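Long-range contacts in insecticyanin A form (Manduca sexta, PDB 1Z24), which binds the blue bile pigment biliverdin IX gamma in a hydrophobic pocket, contributing to the green camouflage of tobacco hornworm larvae: residues N37-A46 against V57-G65; D2-P10 against C119-I130. All coordinates share one frame; numbering follows the deposited sequence.

Contact 1: N37-A46 against V57-G65; sequences NENQGKCTIA and VYNSFVSNG. With BLV (biliverdin IX gamma chromophore), chain B.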
loop_
_atom_site.group_PDB
_atom_site.type_symbol
_atom_site.label_atom_id
_atom_site.label_comp_id
_atom_site.label_asym_id
_atom_site.label_seq_id
_atom_site.Cartn_x
_atom_site.Cartn_y
_atom_site.Cartn_z
ATOM N N ASN A 37 -10.702 -7.923 -20.475
ATOM C CA ASN A 37 -11.730 -8.811 -20.912
ATOM C C ASN A 37 -13.060 -8.197 -20.961
ATOM O O ASN A 37 -13.916 -8.771 -21.576
ATOM C CB ASN A 37 -11.811 -10.169 -20.189
ATOM C CG ASN A 37 -12.186 -10.000 -18.712
ATOM O OD1 ASN A 37 -13.027 -9.189 -18.338
ATOM N ND2 ASN A 37 -11.682 -10.885 -17.865
ATOM N N GLU A 38 -13.287 -7.087 -20.313
ATOM C CA GLU A 38 -14.659 -6.635 -20.416
ATOM C C GLU A 38 -14.858 -5.188 -20.846
ATOM O O GLU A 38 -15.953 -4.587 -20.791
ATOM C CB GLU A 38 -15.338 -6.997 -19.132
ATOM C CG GLU A 38 -14.801 -6.092 -17.959
ATOM C CD GLU A 38 -15.703 -6.233 -16.738
ATOM O OE1 GLU A 38 -15.448 -6.773 -15.695
ATOM O OE2 GLU A 38 -16.826 -5.647 -16.910
ATOM N N ASN A 39 -13.781 -4.629 -21.269
ATOM C CA ASN A 39 -13.830 -3.258 -21.703
ATOM C C ASN A 39 -14.866 -2.937 -22.788
ATOM O O ASN A 39 -15.451 -1.895 -22.710
ATOM C CB ASN A 39 -12.428 -2.820 -22.178
ATOM C CG ASN A 39 -11.518 -2.522 -21.013
ATOM O OD1 ASN A 39 -12.040 -2.115 -19.992
ATOM N ND2 ASN A 39 -10.197 -2.709 -21.153
ATOM N N GLN A 40 -15.130 -3.856 -23.700
ATOM C CA GLN A 40 -16.101 -3.614 -24.764
ATOM C C GLN A 40 -17.567 -3.925 -24.499
ATOM O O GLN A 40 -18.399 -3.500 -25.277
ATOM C CB GLN A 40 -15.682 -4.464 -25.970
ATOM C CG GLN A 40 -14.815 -3.783 -27.054
ATOM C CD GLN A 40 -14.697 -4.699 -28.329
ATOM O OE1 GLN A 40 -15.582 -4.672 -29.253
ATOM N NE2 GLN A 40 -13.622 -5.538 -28.403
ATOM N N GLY A 41 -17.889 -4.669 -23.439
ATOM C CA GLY A 41 -19.267 -5.019 -23.128
ATOM C C GLY A 41 -20.064 -3.878 -22.492
ATOM O O GLY A 41 -19.557 -3.007 -21.797
ATOM N N LYS A 42 -21.342 -3.862 -22.716
ATOM C CA LYS A 42 -22.130 -2.811 -22.125
ATOM C C LYS A 42 -23.282 -3.493 -21.501
ATOM O O LYS A 42 -23.397 -4.686 -21.770
ATOM C CB LYS A 42 -22.600 -1.811 -23.141
ATOM C CG LYS A 42 -21.396 -1.444 -23.967
ATOM C CD LYS A 42 -21.052 0.038 -23.951
ATOM C CE LYS A 42 -21.703 0.721 -25.171
ATOM N NZ LYS A 42 -20.887 0.738 -26.405
ATOM N N CYS A 43 -24.054 -2.748 -20.703
ATOM C CA CYS A 43 -25.182 -3.332 -20.046
ATOM C C CYS A 43 -24.696 -4.545 -19.292
ATOM O O CYS A 43 -25.347 -5.569 -19.286
ATOM C CB CYS A 43 -26.182 -3.801 -21.111
ATOM S SG CYS A 43 -27.740 -4.330 -20.414
ATOM N N THR A 44 -23.517 -4.415 -18.690
ATOM C CA THR A 44 -22.902 -5.495 -17.927
ATOM C C THR A 44 -23.573 -5.797 -16.587
ATOM O O THR A 44 -23.668 -4.940 -15.721
ATOM C CB THR A 44 -21.471 -5.114 -17.639
ATOM O OG1 THR A 44 -20.963 -4.820 -18.853
ATOM C CG2 THR A 44 -20.681 -6.310 -17.070
ATOM N N ILE A 45 -24.021 -7.042 -16.419
ATOM C CA ILE A 45 -24.668 -7.423 -15.197
ATOM C C ILE A 45 -24.208 -8.799 -14.741
ATOM O O ILE A 45 -24.072 -9.749 -15.507
ATOM C CB ILE A 45 -26.135 -7.517 -15.528
ATOM C CG1 ILE A 45 -26.604 -6.250 -16.231
ATOM C CG2 ILE A 45 -26.968 -7.912 -14.292
ATOM C CD1 ILE A 45 -28.077 -6.320 -16.600
ATOM N N ALA A 46 -23.965 -8.919 -13.468
ATOM C CA ALA A 46 -23.553 -10.189 -12.897
ATOM C C ALA A 46 -24.692 -10.653 -12.018
ATOM O O ALA A 46 -25.107 -9.912 -11.114
ATOM C CB ALA A 46 -22.285 -10.036 -12.045
ATOM N N VAL A 57 -23.370 -18.586 -10.953
ATOM C CA VAL A 57 -23.247 -17.249 -11.516
ATOM C C VAL A 57 -23.653 -17.195 -12.981
ATOM O O VAL A 57 -23.415 -18.112 -13.754
ATOM C CB VAL A 57 -21.859 -16.588 -11.239
ATOM C CG1 VAL A 57 -20.735 -17.583 -11.156
ATOM C CG2 VAL A 57 -21.468 -15.562 -12.272
ATOM N N TYR A 58 -24.263 -16.103 -13.356
ATOM C CA TYR A 58 -24.648 -15.881 -14.688
ATOM C C TYR A 58 -24.150 -14.462 -15.012
ATOM O O TYR A 58 -24.653 -13.465 -14.497
ATOM C CB TYR A 58 -26.175 -15.997 -14.864
ATOM C CG TYR A 58 -26.550 -15.680 -16.302
ATOM C CD1 TYR A 58 -26.568 -16.689 -17.266
ATOM C CD2 TYR A 58 -26.904 -14.404 -16.716
ATOM C CE1 TYR A 58 -26.879 -16.449 -18.598
ATOM C CE2 TYR A 58 -27.242 -14.137 -18.046
ATOM C CZ TYR A 58 -27.225 -15.164 -18.977
ATOM O OH TYR A 58 -27.597 -14.940 -20.255
ATOM N N ASN A 59 -23.137 -14.358 -15.865
ATOM C CA ASN A 59 -22.638 -13.056 -16.223
ATOM C C ASN A 59 -22.944 -12.755 -17.684
ATOM O O ASN A 59 -22.826 -13.617 -18.577
ATOM C CB ASN A 59 -21.090 -13.018 -16.181
ATOM C CG ASN A 59 -20.379 -12.843 -14.847
ATOM O OD1 ASN A 59 -20.954 -12.316 -13.838
ATOM N ND2 ASN A 59 -19.064 -13.332 -14.842
ATOM N N SER A 60 -23.302 -11.514 -17.952
ATOM C CA SER A 60 -23.574 -11.142 -19.293
ATOM C C SER A 60 -23.361 -9.690 -19.592
ATOM O O SER A 60 -23.400 -8.813 -18.747
ATOM C CB SER A 60 -25.007 -11.502 -19.729
ATOM O OG SER A 60 -25.984 -10.568 -19.247
ATOM N N PHE A 61 -23.171 -9.470 -20.865
ATOM C CA PHE A 61 -22.998 -8.164 -21.412
ATOM C C PHE A 61 -23.331 -8.221 -22.880
ATOM O O PHE A 61 -23.526 -9.297 -23.458
ATOM C CB PHE A 61 -21.737 -7.422 -21.063
ATOM C CG PHE A 61 -20.438 -8.049 -21.488
ATOM C CD1 PHE A 61 -20.307 -8.845 -22.640
ATOM C CD2 PHE A 61 -19.292 -7.787 -20.733
ATOM C CE1 PHE A 61 -19.078 -9.379 -23.030
ATOM C CE2 PHE A 61 -18.045 -8.298 -21.122
ATOM C CZ PHE A 61 -17.927 -9.104 -22.270
ATOM N N VAL A 62 -23.385 -7.069 -23.463
ATOM C CA VAL A 62 -23.695 -6.941 -24.861
ATOM C C VAL A 62 -22.587 -6.239 -25.677
ATOM O O VAL A 62 -22.092 -5.141 -25.348
ATOM C CB VAL A 62 -25.068 -6.198 -25.061
ATOM C CG1 VAL A 62 -25.462 -6.110 -26.533
ATOM C CG2 VAL A 62 -26.237 -6.871 -24.317
ATOM N N SER A 63 -22.214 -6.890 -26.781
ATOM C CA SER A 63 -21.223 -6.381 -27.709
ATOM C C SER A 63 -21.866 -6.500 -29.077
ATOM O O SER A 63 -22.259 -7.596 -29.467
ATOM C CB SER A 63 -19.851 -7.093 -27.635
ATOM O OG SER A 63 -19.588 -7.293 -26.245
ATOM N N ASN A 64 -22.014 -5.370 -29.758
ATOM C CA ASN A 64 -22.591 -5.294 -31.094
ATOM C C ASN A 64 -23.808 -6.131 -31.344
ATOM O O ASN A 64 -23.834 -6.891 -32.304
ATOM C CB ASN A 64 -21.573 -5.671 -32.196
ATOM C CG ASN A 64 -20.262 -4.928 -32.001
ATOM O OD1 ASN A 64 -19.145 -5.480 -31.689
ATOM N ND2 ASN A 64 -20.432 -3.622 -32.175
ATOM N N GLY A 65 -24.813 -5.980 -30.504
ATOM C CA GLY A 65 -26.035 -6.722 -30.701
ATOM C C GLY A 65 -26.014 -8.133 -30.219
ATOM O O GLY A 65 -27.002 -8.850 -30.306
HETATM N NA BLV B . -13.371 -10.451 -13.733
HETATM C C1A BLV B . -12.073 -10.767 -13.958
HETATM C C2A BLV B . -11.309 -10.989 -12.742
HETATM C C3A BLV B . -12.196 -10.811 -11.721
HETATM C C4A BLV B . -13.480 -10.464 -12.358
HETATM C CMA BLV B . -11.961 -10.846 -10.164
HETATM O OA BLV B . -11.613 -10.863 -15.076
HETATM C CAA BLV B . -9.866 -11.284 -12.662
HETATM C CBA BLV B . -9.231 -9.948 -12.912
HETATM C CGA BLV B . -7.722 -10.143 -13.059
HETATM O O1A BLV B . -6.956 -9.876 -12.175
HETATM O O2A BLV B . -7.302 -10.608 -14.072
HETATM C CHB BLV B . -14.628 -10.166 -11.627
HETATM N NB BLV B . -16.298 -9.787 -13.372
HETATM C C1B BLV B . -15.830 -9.650 -12.083
HETATM C C2B BLV B . -16.776 -8.934 -11.264
HETATM C C3B BLV B . -17.799 -8.643 -12.068
HETATM C C4B BLV B . -17.486 -9.170 -13.401
HETATM C CMB BLV B . -16.625 -8.604 -9.787
HETATM C CAB BLV B . -19.037 -7.889 -11.685
HETATM C CBB BLV B . -19.454 -6.993 -12.638
HETATM C CHC BLV B . -18.364 -9.089 -14.490
HETATM N NC BLV B . -17.230 -10.046 -16.406
HETATM C C1C BLV B . -18.337 -9.635 -15.741
HETATM C C2C BLV B . -19.547 -9.804 -16.562
HETATM C C3C BLV B . -19.243 -10.356 -17.739
HETATM C C4C BLV B . -17.736 -10.518 -17.645
HETATM C CMC BLV B . -20.895 -9.514 -16.095
HETATM C CAC BLV B . -20.060 -10.748 -18.986
HETATM C CBC BLV B . -19.619 -11.714 -19.826
HETATM C CHD BLV B . -16.893 -10.988 -18.711
HETATM N ND BLV B . -15.195 -12.168 -17.359
HETATM C C1D BLV B . -15.749 -11.752 -18.604
HETATM C C2D BLV B . -14.931 -12.299 -19.730
HETATM C C3D BLV B . -13.903 -13.029 -19.178
HETATM C C4D BLV B . -14.101 -12.936 -17.742
HETATM C CMD BLV B . -15.136 -12.095 -21.201
HETATM O OD BLV B . -13.379 -13.485 -16.946
HETATM C CAD BLV B . -12.849 -13.768 -19.901
HETATM C CBD BLV B . -13.205 -15.242 -19.874
HETATM C CGD BLV B . -12.028 -16.126 -20.428
HETATM O O1D BLV B . -12.022 -16.455 -21.571
HETATM O O2D BLV B . -11.099 -16.465 -19.718
#

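Contact 2: D2-P10 against C119-I130; sequences DIFYPGYCP and CDYHPDKKAHSI. With BLV (biliverdin IX gamma chromophore), chain B.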
loop_
_atom_site.group_PDB
_atom_site.type_symbol
_atom_site.label_atom_id
_atom_site.label_comp_id
_atom_site.label_asym_id
_atom_site.label_seq_id
_atom_site.Cartn_x
_atom_site.Cartn_y
_atom_site.Cartn_z
ATOM N N ASP A 2 -4.766 -2.075 -18.608
ATOM C CA ASP A 2 -5.193 -2.122 -17.230
ATOM C C ASP A 2 -4.294 -1.239 -16.453
ATOM O O ASP A 2 -3.207 -0.968 -16.903
ATOM C CB ASP A 2 -5.118 -3.522 -16.576
ATOM C CG ASP A 2 -6.166 -4.437 -17.139
ATOM O OD1 ASP A 2 -6.842 -4.230 -18.111
ATOM O OD2 ASP A 2 -6.239 -5.506 -16.498
ATOM N N ILE A 3 -4.751 -0.817 -15.291
ATOM C CA ILE A 3 -3.952 0.040 -14.428
ATOM C C ILE A 3 -2.946 -0.748 -13.558
ATOM O O ILE A 3 -3.298 -1.642 -12.793
ATOM C CB ILE A 3 -4.811 0.993 -13.581
ATOM C CG1 ILE A 3 -5.627 1.899 -14.468
ATOM C CG2 ILE A 3 -3.973 1.858 -12.637
ATOM C CD1 ILE A 3 -7.017 1.999 -13.920
ATOM N N PHE A 4 -1.667 -0.415 -13.670
ATOM C CA PHE A 4 -0.634 -1.075 -12.885
ATOM C C PHE A 4 0.058 -0.080 -12.005
ATOM O O PHE A 4 0.173 1.095 -12.304
ATOM C CB PHE A 4 0.449 -1.558 -13.890
ATOM C CG PHE A 4 0.206 -2.931 -14.433
ATOM C CD1 PHE A 4 -0.617 -3.094 -15.547
ATOM C CD2 PHE A 4 0.787 -4.034 -13.800
ATOM C CE1 PHE A 4 -0.838 -4.378 -16.045
ATOM C CE2 PHE A 4 0.576 -5.311 -14.282
ATOM C CZ PHE A 4 -0.221 -5.460 -15.416
ATOM N N TYR A 5 0.520 -0.547 -10.914
ATOM C CA TYR A 5 1.243 0.293 -9.997
ATOM C C TYR A 5 2.420 -0.554 -9.568
ATOM O O TYR A 5 2.350 -1.782 -9.614
ATOM C CB TYR A 5 0.440 0.531 -8.782
ATOM C CG TYR A 5 -0.794 1.291 -9.032
ATOM C CD1 TYR A 5 -0.731 2.684 -9.103
ATOM C CD2 TYR A 5 -2.036 0.668 -9.174
ATOM C CE1 TYR A 5 -1.883 3.463 -9.293
ATOM C CE2 TYR A 5 -3.199 1.438 -9.335
ATOM C CZ TYR A 5 -3.124 2.838 -9.373
ATOM O OH TYR A 5 -4.223 3.637 -9.542
ATOM N N PRO A 6 3.502 0.052 -9.166
ATOM C CA PRO A 6 4.655 -0.724 -8.784
ATOM C C PRO A 6 4.574 -1.478 -7.498
ATOM O O PRO A 6 3.878 -1.086 -6.589
ATOM C CB PRO A 6 5.820 0.231 -8.642
ATOM C CG PRO A 6 5.227 1.626 -8.646
ATOM C CD PRO A 6 3.785 1.497 -9.167
ATOM N N GLY A 7 5.308 -2.575 -7.419
ATOM C CA GLY A 7 5.330 -3.341 -6.187
ATOM C C GLY A 7 4.263 -4.376 -6.036
ATOM O O GLY A 7 3.494 -4.627 -6.957
ATOM N N TYR A 8 4.257 -4.967 -4.837
ATOM C CA TYR A 8 3.298 -6.015 -4.494
ATOM C C TYR A 8 1.962 -5.394 -4.196
ATOM O O TYR A 8 1.904 -4.210 -3.924
ATOM C CB TYR A 8 3.796 -6.748 -3.164
ATOM C CG TYR A 8 5.112 -7.481 -3.324
ATOM C CD1 TYR A 8 5.197 -8.661 -4.040
ATOM C CD2 TYR A 8 6.300 -6.989 -2.806
ATOM C CE1 TYR A 8 6.395 -9.366 -4.201
ATOM C CE2 TYR A 8 7.509 -7.650 -2.972
ATOM C CZ TYR A 8 7.570 -8.848 -3.679
ATOM O OH TYR A 8 8.780 -9.510 -3.864
ATOM N N CYS A 9 0.902 -6.191 -4.219
ATOM C CA CYS A 9 -0.417 -5.656 -3.917
ATOM C C CYS A 9 -0.392 -5.179 -2.510
ATOM O O CYS A 9 0.299 -5.805 -1.746
ATOM C CB CYS A 9 -1.339 -6.911 -3.905
ATOM S SG CYS A 9 -1.643 -7.406 -5.591
ATOM N N PRO A 10 -1.116 -4.117 -2.149
ATOM C CA PRO A 10 -1.115 -3.628 -0.778
ATOM C C PRO A 10 -1.973 -4.457 0.138
ATOM O O PRO A 10 -2.808 -5.294 -0.274
ATOM C CB PRO A 10 -1.874 -2.313 -0.748
ATOM C CG PRO A 10 -2.647 -2.342 -2.044
ATOM C CD PRO A 10 -1.742 -3.109 -2.993
ATOM N N CYS A 119 -6.461 -7.416 -6.955
ATOM C CA CYS A 119 -5.094 -6.995 -7.137
ATOM C C CYS A 119 -4.397 -8.194 -7.680
ATOM O O CYS A 119 -4.421 -9.256 -7.090
ATOM C CB CYS A 119 -4.423 -6.482 -5.818
ATOM S SG CYS A 119 -2.783 -5.822 -6.252
ATOM N N ASP A 120 -3.817 -8.017 -8.839
ATOM C CA ASP A 120 -3.106 -9.062 -9.559
ATOM C C ASP A 120 -1.625 -8.730 -9.650
ATOM O O ASP A 120 -1.237 -7.763 -10.325
ATOM C CB ASP A 120 -3.751 -9.061 -10.952
ATOM C CG ASP A 120 -3.355 -10.242 -11.810
ATOM O OD1 ASP A 120 -4.150 -10.800 -12.549
ATOM O OD2 ASP A 120 -2.117 -10.648 -11.685
ATOM N N TYR A 121 -0.801 -9.527 -8.969
ATOM C CA TYR A 121 0.640 -9.266 -8.972
ATOM C C TYR A 121 1.396 -9.971 -10.103
ATOM O O TYR A 121 1.244 -11.160 -10.273
ATOM C CB TYR A 121 1.285 -9.492 -7.556
ATOM C CG TYR A 121 2.805 -9.223 -7.557
ATOM C CD1 TYR A 121 3.334 -7.934 -7.592
ATOM C CD2 TYR A 121 3.739 -10.260 -7.540
ATOM C CE1 TYR A 121 4.702 -7.691 -7.636
ATOM C CE2 TYR A 121 5.122 -10.057 -7.520
ATOM C CZ TYR A 121 5.593 -8.758 -7.605
ATOM O OH TYR A 121 6.903 -8.545 -7.650
ATOM N N HIS A 122 2.203 -9.238 -10.877
ATOM C CA HIS A 122 3.025 -9.778 -11.974
ATOM C C HIS A 122 4.502 -9.726 -11.544
ATOM O O HIS A 122 5.145 -8.709 -11.653
ATOM C CB HIS A 122 2.901 -8.830 -13.139
ATOM C CG HIS A 122 1.551 -8.955 -13.744
ATOM N ND1 HIS A 122 1.353 -9.485 -15.019
ATOM C CD2 HIS A 122 0.325 -8.596 -13.259
ATOM C CE1 HIS A 122 0.025 -9.446 -15.272
ATOM N NE2 HIS A 122 -0.615 -8.921 -14.232
ATOM N N PRO A 123 5.047 -10.796 -11.022
ATOM C CA PRO A 123 6.418 -10.821 -10.562
ATOM C C PRO A 123 7.381 -10.468 -11.644
ATOM O O PRO A 123 8.392 -9.837 -11.374
ATOM C CB PRO A 123 6.716 -12.203 -10.079
ATOM C CG PRO A 123 5.459 -13.010 -10.368
ATOM C CD PRO A 123 4.498 -12.128 -11.147
ATOM N N ASP A 124 7.045 -10.874 -12.855
ATOM C CA ASP A 124 7.916 -10.534 -13.953
ATOM C C ASP A 124 7.905 -9.025 -14.196
ATOM O O ASP A 124 8.713 -8.503 -14.932
ATOM C CB ASP A 124 7.568 -11.169 -15.299
ATOM C CG ASP A 124 6.164 -10.841 -15.736
ATOM O OD1 ASP A 124 5.944 -10.372 -16.829
ATOM O OD2 ASP A 124 5.217 -11.090 -14.833
ATOM N N LYS A 125 6.997 -8.282 -13.611
ATOM C CA LYS A 125 7.035 -6.865 -13.872
ATOM C C LYS A 125 7.257 -6.123 -12.597
ATOM O O LYS A 125 7.435 -4.929 -12.654
ATOM C CB LYS A 125 5.731 -6.288 -14.393
ATOM C CG LYS A 125 5.472 -6.756 -15.827
ATOM C CD LYS A 125 4.099 -6.398 -16.397
ATOM C CE LYS A 125 3.667 -4.970 -16.046
ATOM N NZ LYS A 125 3.162 -4.135 -17.163
ATOM N N LYS A 126 7.237 -6.847 -11.467
ATOM C CA LYS A 126 7.379 -6.231 -10.172
ATOM C C LYS A 126 6.335 -5.130 -10.059
ATOM O O LYS A 126 6.593 -4.054 -9.590
ATOM C CB LYS A 126 8.743 -5.725 -9.770
ATOM C CG LYS A 126 9.823 -6.801 -9.951
ATOM C CD LYS A 126 10.469 -7.139 -8.614
ATOM C CE LYS A 126 11.844 -7.787 -8.734
ATOM N NZ LYS A 126 11.804 -9.259 -8.627
ATOM N N ALA A 127 5.135 -5.395 -10.512
ATOM C CA ALA A 127 4.068 -4.413 -10.430
ATOM C C ALA A 127 2.744 -5.160 -10.369
ATOM O O ALA A 127 2.662 -6.366 -10.674
ATOM C CB ALA A 127 4.109 -3.491 -11.629
ATOM N N HIS A 128 1.689 -4.464 -9.970
ATOM C CA HIS A 128 0.408 -5.132 -9.903
ATOM C C HIS A 128 -0.609 -4.286 -10.598
ATOM O O HIS A 128 -0.497 -3.043 -10.700
ATOM C CB HIS A 128 -0.090 -5.412 -8.397
ATOM C CG HIS A 128 -0.050 -4.142 -7.597
ATOM N ND1 HIS A 128 1.162 -3.596 -7.148
ATOM C CD2 HIS A 128 -1.052 -3.322 -7.200
ATOM C CE1 HIS A 128 0.846 -2.478 -6.508
ATOM N NE2 HIS A 128 -0.466 -2.269 -6.507
ATOM N N SER A 129 -1.617 -4.988 -11.088
ATOM C CA SER A 129 -2.702 -4.275 -11.724
ATOM C C SER A 129 -3.857 -4.243 -10.707
ATOM O O SER A 129 -3.984 -5.139 -9.868
ATOM C CB SER A 129 -3.222 -4.822 -13.041
ATOM O OG SER A 129 -3.471 -6.224 -12.955
ATOM N N ILE A 130 -4.698 -3.220 -10.756
ATOM C CA ILE A 130 -5.820 -3.108 -9.852
ATOM C C ILE A 130 -7.142 -3.092 -10.621
ATOM O O ILE A 130 -7.324 -2.378 -11.634
ATOM C CB ILE A 130 -5.727 -1.801 -9.021
ATOM C CG1 ILE A 130 -4.528 -1.787 -8.014
ATOM C CG2 ILE A 130 -7.083 -1.513 -8.357
ATOM C CD1 ILE A 130 -4.575 -2.971 -7.050
HETATM N NA BLV B . -13.371 -10.451 -13.733
HETATM C C1A BLV B . -12.073 -10.767 -13.958
HETATM C C2A BLV B . -11.309 -10.989 -12.742
HETATM C C3A BLV B . -12.196 -10.811 -11.721
HETATM C C4A BLV B . -13.480 -10.464 -12.358
HETATM C CMA BLV B . -11.961 -10.846 -10.164
HETATM O OA BLV B . -11.613 -10.863 -15.076
HETATM C CAA BLV B . -9.866 -11.284 -12.662
HETATM C CBA BLV B . -9.231 -9.948 -12.912
HETATM C CGA BLV B . -7.722 -10.143 -13.059
HETATM O O1A BLV B . -6.956 -9.876 -12.175
HETATM O O2A BLV B . -7.302 -10.608 -14.072
HETATM C CHB BLV B . -14.628 -10.166 -11.627
HETATM N NB BLV B . -16.298 -9.787 -13.372
HETATM C C1B BLV B . -15.830 -9.650 -12.083
HETATM C C2B BLV B . -16.776 -8.934 -11.264
HETATM C C3B BLV B . -17.799 -8.643 -12.068
HETATM C C4B BLV B . -17.486 -9.170 -13.401
HETATM C CMB BLV B . -16.625 -8.604 -9.787
HETATM C CAB BLV B . -19.037 -7.889 -11.685
HETATM C CBB BLV B . -19.454 -6.993 -12.638
HETATM C CHC BLV B . -18.364 -9.089 -14.490
HETATM N NC BLV B . -17.230 -10.046 -16.406
HETATM C C1C BLV B . -18.337 -9.635 -15.741
HETATM C C2C BLV B . -19.547 -9.804 -16.562
HETATM C C3C BLV B . -19.243 -10.356 -17.739
HETATM C C4C BLV B . -17.736 -10.518 -17.645
HETATM C CMC BLV B . -20.895 -9.514 -16.095
HETATM C CAC BLV B . -20.060 -10.748 -18.986
HETATM C CBC BLV B . -19.619 -11.714 -19.826
HETATM C CHD BLV B . -16.893 -10.988 -18.711
HETATM N ND BLV B . -15.195 -12.168 -17.359
HETATM C C1D BLV B . -15.749 -11.752 -18.604
HETATM C C2D BLV B . -14.931 -12.299 -19.730
HETATM C C3D BLV B . -13.903 -13.029 -19.178
HETATM C C4D BLV B . -14.101 -12.936 -17.742
HETATM C CMD BLV B . -15.136 -12.095 -21.201
HETATM O OD BLV B . -13.379 -13.485 -16.946
HETATM C CAD BLV B . -12.849 -13.768 -19.901
HETATM C CBD BLV B . -13.205 -15.242 -19.874
HETATM C CGD BLV B . -12.028 -16.126 -20.428
HETATM O O1D BLV B . -12.022 -16.455 -21.571
HETATM O O2D BLV B . -11.099 -16.465 -19.718
#

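Contact 1: N37-A46 against V57-G65
Phe61 lies between the backbone of Gly41 and the bound biliverdin, a clear example of protein and pigment packing on opposite faces of one ring. Its CB rests beside Lys42 O, at 3.3 Å, and lies 3.5 Å from Thr44 OG1. With CG placed between the backbone N and the carbonyl carbon (chi1 61°), the ring is directed toward the 38-41 turn and the pocket. CG then meets Gly41 CA at 3.6 Å over one face, in a CH-pi contact. Over the opposite face, CD2 lies 3.5 Å from CAC of the chromophore. Farther out, CE2 has Glu38 CB at its edge, in the ring plane, 3.6 Å away, and CZ reaches toward Asn37 O and the chromophore's CBC. Cutting Phe61 back to an alanine is likely to open a gap between Gly41 and the pigment, leaving CAC and CBC of the chromophore without their cover.

The two segments lie on strands 44-50 and 55-63, an antiparallel hairpin in the wall of the lipocalin barrel. Paired backbone hydrogen bonds join Ile45 to Ser60 and Lys42 to Val62, and a beta bulge between the pairs shifts the register by one residue. The pocket face carries Ala46 and Asn59, and Asn59 CB lies against the chromophore's methyl CMC; Thr44 CG2 approaches the same methyl at 3.4 Å. From the loop, Asn37 ND2 donates to the lactam oxygen OA of biliverdin (2.8 Å, 151° at the hydrogen), while Glu38 OE1 is held by Trp133 NE1.

Contact 2: D2-P10 against C119-I130
Phe4 is gripped on both faces and at its edge by residues of 119-130, a compact illustration of how one aromatic ring can collect several kinds of contact. Lys125 NZ stands 3.9 Å above its centre in a cation-pi contact, and Ser129 CB covers the opposite face at 3.8 Å from the centroid. The ring's edge is turned to the face of His122, an edge-to-face pair with planes at 66°. Less regular is the meeting of Tyr8 with Tyr121, where Tyr8 CD1 lies over the Tyr121 ring.

Backbone bonds align the N-terminal strand 3-6 antiparallel to strand 127-136: Tyr5 and His128 bond reciprocally, and Gly7 N donates to Lys126 O. Strand 3-6 thus extends the lipocalin sheet at the hairpin 113-122/127-136, whose turn contains a G1 bulge at Lys126 and Ala127.

Side-chain polarity enters through His128. Its ring, with CG between the backbone N and the carbonyl carbon (chi1 52°), is turned toward Gly7, where ND1 donates in the ring plane to Gly7 O (2.6 Å), approaching from above the carbonyl plane. Cys9 CA covers a face of the same imidazole.

The covalent tie is the disulfide, Cys9 SG to Cys119 SG at 2.1 Å.

Contact 1 is the more buried and lines part of the ligand pocket, whereas contact 2 lies at the surface, where the N-terminal segment is fastened to the start of strand 127-136. Both reach the same curled sheet and both touch biliverdin, contact 1 along its rings and contact 2 at a propionate near Asp120. Their centres are 25 Å apart and their nearest atoms about 5 Å. The chemistry follows the setting: contact 1 joins successive strands of one hairpin through backbone bonds, while contact 2 bridges distant chain parts with its own disulfide, a lysine-aromatic contact and a hydrogen bond from a histidine ring. Cys43 of contact 1 pairs instead with Cys175, elsewhere.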